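Local coordinates for substrate-binding protein (Synechococcus sp., PDB 6WPN) that probably binds a sugar or oligosaccharide in the periplasm as the solute-capturing component of a bacterial transport system, at residues 86-91 against 303-308; 143-148 against 285-290. All blocks are in the same frame, centred on the assembly; numbering follows the deposited sequence.

Contact 1 (86-91 against 303-308); sequences DVVNLN and AVPRQS
Val88 and Ala303 face each other as an antiparallel hydrogen-bonded pair, their CA atoms 5.1 Å apart, at the point where strand 87-90 meets the end of strand 295-303. Val88 N reaches Ala303 O at 2.7 Å, with an N-H...O angle of 165°, and Ala303 N returns an equally short bond to Val88 O. Just beyond this pair the backbones stay close through CA-H...O contacts: Val87 CA to Ala303 O, and Val304 CA to Asp86 O. Pro305 then starts a type I turn, and Ser308 N closes it on Pro305 O.

That turn brings Ser308 back to Asp86. With its OG anti to the backbone N (chi1 174°), Ser308 donates to Asp86 OD2 at 2.7 Å, meeting the anti lone pair, on the side away from OD1. OD1 is taken by Gln31 N of the neighbouring strand 30-35. Cutting Asp86 back to an alanine would probably deprive Ser308 OG and Gln31 N of their carboxylate acceptor and weaken the hold of the turn on the strand.

Val88 and Ala303 share one face of the sheet. There Val88 sends CG2, the branch beside its backbone N, against Pro305 CG at 3.6 Å, the two side chains meeting at a slant. Leu90 lays CD1 on Ala303 CB at 3.9 Å. Val304 CG1 sets a methyl against the carbonyl oxygen Asp86 O at 3.3 Å.

The touching residues are all buried, so the carboxylate probably relies on the serine hydroxyl and the backbone N-H of Gln31 more than on solvent. One aspartate thereby joins an inner strand of the sheet to the turn that leads into helix 311-321, and the Val88-Ala303 pair sets the register of the two strands.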
# COMPACT_ATOMS: atom_id res chain seq x y z
N ASP A 86 5.19 -8.85 -21.08
CA ASP A 86 3.90 -8.57 -21.70
C ASP A 86 2.87 -8.01 -20.72
O ASP A 86 2.11 -7.11 -21.08
CB ASP A 86 3.37 -9.84 -22.37
CG ASP A 86 4.31 -10.37 -23.44
OD1 ASP A 86 4.94 -11.42 -23.21
OD2 ASP A 86 4.45 -9.71 -24.49
N VAL A 87 2.85 -8.50 -19.48
CA VAL A 87 2.00 -7.96 -18.43
C VAL A 87 2.86 -7.66 -17.22
O VAL A 87 3.60 -8.53 -16.75
CB VAL A 87 0.86 -8.93 -18.04
CG1 VAL A 87 0.02 -8.32 -16.93
CG2 VAL A 87 -0.01 -9.26 -19.24
N VAL A 88 2.77 -6.43 -16.72
CA VAL A 88 3.57 -6.00 -15.58
C VAL A 88 2.64 -5.54 -14.47
O VAL A 88 1.66 -4.83 -14.72
CB VAL A 88 4.55 -4.87 -15.97
CG1 VAL A 88 5.47 -4.54 -14.80
CG2 VAL A 88 5.37 -5.28 -17.16
N ASN A 89 2.97 -5.94 -13.25
CA ASN A 89 2.20 -5.57 -12.07
C ASN A 89 2.71 -4.25 -11.51
O ASN A 89 3.89 -4.14 -11.16
CB ASN A 89 2.30 -6.68 -11.02
CG ASN A 89 1.57 -6.35 -9.75
OD1 ASN A 89 2.01 -6.74 -8.67
ND2 ASN A 89 0.45 -5.65 -9.86
N LEU A 90 1.83 -3.25 -11.44
CA LEU A 90 2.23 -1.91 -11.03
C LEU A 90 1.28 -1.40 -9.95
O LEU A 90 0.26 -2.02 -9.64
CB LEU A 90 2.21 -0.94 -12.22
CG LEU A 90 3.10 -1.24 -13.42
CD1 LEU A 90 3.02 -0.10 -14.42
CD2 LEU A 90 4.53 -1.49 -12.99
N ASN A 91 1.65 -0.26 -9.38
CA ASN A 91 0.83 0.52 -8.47
C ASN A 91 0.70 1.93 -9.03
O ASN A 91 1.50 2.34 -9.88
CB ASN A 91 1.42 0.55 -7.05
CG ASN A 91 2.70 1.35 -6.96
OD1 ASN A 91 3.45 1.45 -7.92
ND2 ASN A 91 2.95 1.92 -5.79
N ALA A 303 -0.36 -3.86 -16.22
CA ALA A 303 -0.16 -3.01 -17.39
C ALA A 303 0.55 -3.78 -18.49
O ALA A 303 1.22 -4.79 -18.24
CB ALA A 303 0.64 -1.75 -17.03
N VAL A 304 0.41 -3.28 -19.72
CA VAL A 304 1.02 -3.90 -20.90
C VAL A 304 2.03 -2.93 -21.51
O VAL A 304 1.64 -1.91 -22.10
CB VAL A 304 -0.06 -4.29 -21.93
CG1 VAL A 304 0.59 -4.97 -23.14
CG2 VAL A 304 -1.10 -5.19 -21.29
N PRO A 305 3.33 -3.23 -21.42
CA PRO A 305 4.33 -2.33 -22.01
C PRO A 305 4.12 -2.15 -23.50
O PRO A 305 3.69 -3.06 -24.21
CB PRO A 305 5.65 -3.05 -21.71
CG PRO A 305 5.35 -3.86 -20.48
CD PRO A 305 3.94 -4.33 -20.66
N ARG A 306 4.41 -0.93 -23.98
CA ARG A 306 4.23 -0.65 -25.40
C ARG A 306 5.15 -1.48 -26.27
O ARG A 306 4.81 -1.78 -27.43
CB ARG A 306 4.43 0.84 -25.68
CG ARG A 306 3.15 1.67 -25.64
CD ARG A 306 3.31 2.98 -26.39
NE ARG A 306 3.73 2.75 -27.77
CZ ARG A 306 3.92 3.72 -28.67
NH1 ARG A 306 3.71 4.99 -28.35
NH2 ARG A 306 4.31 3.40 -29.90
N GLN A 307 6.32 -1.88 -25.75
CA GLN A 307 7.21 -2.74 -26.51
C GLN A 307 6.68 -4.15 -26.69
O GLN A 307 7.25 -4.91 -27.48
CB GLN A 307 8.59 -2.80 -25.85
CG GLN A 307 9.56 -1.72 -26.32
CD GLN A 307 9.19 -0.33 -25.83
OE1 GLN A 307 8.57 -0.18 -24.78
NE2 GLN A 307 9.56 0.68 -26.60
N SER A 308 5.63 -4.53 -25.96
CA SER A 308 5.10 -5.88 -26.09
C SER A 308 4.61 -6.14 -27.51
O SER A 308 3.81 -5.36 -28.05
CB SER A 308 3.96 -6.10 -25.09
OG SER A 308 3.35 -7.36 -25.29

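Contact 2 (143-148 against 285-290); sequences VRLSLV and QPPLTG
Ser146 directs its hydroxyl to the chain at Pro286 and Pro287, and the rest of the contact is built round it. Its OG stands anti to the carbonyl carbon, beside the backbone N (chi1 -68°), which places it 3.0 Å from Pro286 O and 3.5 Å from Pro287 CA. An ordered water sits 2.6 Å from the same OG and accepts from Leu288 N, so it ties the serine to the chain one residue past the prolines.

On the main chain, Ser146 and Gln285 form an antiparallel hydrogen-bonded pair, which joins strand 137-149 to the end of strand 282-285 in the mixed sheet. Ser146 N points at Gln285 O at 2.8 Å but approaches from above the carbonyl plane, 35° out of it; the return bond from Gln285 N to Ser146 O is weak. Pro286 and Pro287 lack an N-H to extend the pairing.

Flanking side chains close over this short pairing. Val148 CG2 lies obliquely over CG of Gln285 at 3.8 Å, while the amide end leads off elsewhere. Leu145, which also packs against helix 359-374, brings CB to 3.3 Å from Gln285 O, with its CD2 near Pro287 CD. The ring of Pro287 rests on Arg144 O through CB, at 3.2 Å. Arg144 itself directs its guanidinium to a salt bridge with Glu198 in helix 195-202.

The run 285-288 lies at 113° to the run 144-148, end to end. The consecutive prolines end the pairing with a stiff backbone; where they offer no N-H, the serine hydroxyl and the water carry the polar link on to Leu288 N.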
# COMPACT_ATOMS: atom_id res chain seq x y z
N VAL A 143 -6.84 -2.72 2.12
CA VAL A 143 -7.11 -1.68 3.11
C VAL A 143 -6.46 -2.14 4.41
O VAL A 143 -6.91 -3.12 5.01
CB VAL A 143 -8.61 -1.43 3.29
CG1 VAL A 143 -8.84 -0.36 4.34
CG2 VAL A 143 -9.24 -1.04 1.96
N ARG A 144 -5.41 -1.45 4.84
CA ARG A 144 -4.71 -1.83 6.06
C ARG A 144 -5.47 -1.35 7.29
O ARG A 144 -6.00 -0.23 7.32
CB ARG A 144 -3.28 -1.30 6.07
CG ARG A 144 -3.15 0.19 6.16
CD ARG A 144 -1.70 0.60 6.25
NE ARG A 144 -1.56 2.05 6.21
CZ ARG A 144 -1.34 2.74 5.10
NH1 ARG A 144 -1.20 2.11 3.93
NH2 ARG A 144 -1.24 4.06 5.15
N LEU A 145 -5.55 -2.21 8.30
CA LEU A 145 -6.24 -1.90 9.54
C LEU A 145 -5.23 -1.57 10.64
O LEU A 145 -4.01 -1.56 10.43
CB LEU A 145 -7.12 -3.07 9.95
CG LEU A 145 -8.05 -3.63 8.87
CD1 LEU A 145 -8.65 -4.95 9.33
CD2 LEU A 145 -9.13 -2.63 8.50
N SER A 146 -5.75 -1.28 11.83
CA SER A 146 -4.94 -1.12 13.03
C SER A 146 -5.05 -2.41 13.84
O SER A 146 -6.11 -2.71 14.40
CB SER A 146 -5.39 0.08 13.86
OG SER A 146 -5.12 1.30 13.20
N LEU A 147 -3.98 -3.20 13.87
CA LEU A 147 -3.91 -4.36 14.75
C LEU A 147 -3.47 -3.90 16.14
O LEU A 147 -2.33 -3.46 16.32
CB LEU A 147 -2.97 -5.41 14.18
CG LEU A 147 -3.33 -5.89 12.77
CD1 LEU A 147 -2.38 -6.99 12.31
CD2 LEU A 147 -4.77 -6.35 12.70
N VAL A 148 -4.37 -3.98 17.11
CA VAL A 148 -4.15 -3.40 18.43
C VAL A 148 -3.92 -4.51 19.45
O VAL A 148 -4.74 -5.42 19.59
CB VAL A 148 -5.34 -2.52 18.85
CG1 VAL A 148 -5.20 -2.07 20.29
CG2 VAL A 148 -5.44 -1.32 17.93
N GLN A 285 -8.87 -3.07 14.23
CA GLN A 285 -9.49 -1.77 14.45
C GLN A 285 -9.34 -0.92 13.19
O GLN A 285 -8.51 -1.22 12.33
CB GLN A 285 -8.86 -1.04 15.65
CG GLN A 285 -9.08 -1.73 16.99
CD GLN A 285 -10.54 -1.72 17.43
OE1 GLN A 285 -11.27 -0.77 17.16
NE2 GLN A 285 -10.96 -2.78 18.10
N PRO A 286 -10.16 0.12 13.05
CA PRO A 286 -10.04 0.98 11.87
C PRO A 286 -8.66 1.61 11.80
O PRO A 286 -8.03 1.88 12.84
CB PRO A 286 -11.13 2.03 12.09
CG PRO A 286 -12.13 1.36 12.96
CD PRO A 286 -11.34 0.46 13.86
N PRO A 287 -8.16 1.88 10.60
CA PRO A 287 -6.85 2.51 10.47
C PRO A 287 -6.88 3.94 10.96
O PRO A 287 -7.94 4.57 11.07
CB PRO A 287 -6.56 2.45 8.97
CG PRO A 287 -7.92 2.46 8.35
CD PRO A 287 -8.80 1.67 9.29
N LEU A 288 -5.70 4.46 11.28
CA LEU A 288 -5.62 5.86 11.68
C LEU A 288 -5.91 6.74 10.47
O LEU A 288 -5.49 6.45 9.35
CB LEU A 288 -4.23 6.18 12.25
CG LEU A 288 -3.93 5.56 13.61
CD1 LEU A 288 -2.44 5.42 13.84
CD2 LEU A 288 -4.58 6.41 14.69
N THR A 289 -6.69 7.80 10.70
CA THR A 289 -6.99 8.77 9.67
C THR A 289 -6.82 10.18 10.23
O THR A 289 -6.54 10.37 11.41
CB THR A 289 -8.42 8.61 9.13
OG1 THR A 289 -9.35 9.13 10.10
CG2 THR A 289 -8.75 7.14 8.86
N GLY A 290 -7.01 11.16 9.36
CA GLY A 290 -7.07 12.55 9.77
C GLY A 290 -8.50 12.93 10.05
O GLY A 290 -9.41 12.10 10.05
O HOH W 1 -3.61 2.23 11.31

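Both contacts reach one mixed sheet, on opposite sides of the chain's centre: their centres lie 32 Å apart, and the nearest atoms are about 11 Å from each other. Along the chain contact 2 is nested within the loop that contact 1 closes, since 143-148 and 285-290 both fall between 86-91 and 303-308. Strand 295-303 links them directly: it follows the loop of contact 2, pairs with strand 137-149, and ends at Ala303 in contact 1, where it pairs with strand 87-90. Such repeated passage of the chain between two regions is consistent with the two-lobed build of bacterial solute-binding proteins, in which crossing strands join the lobes.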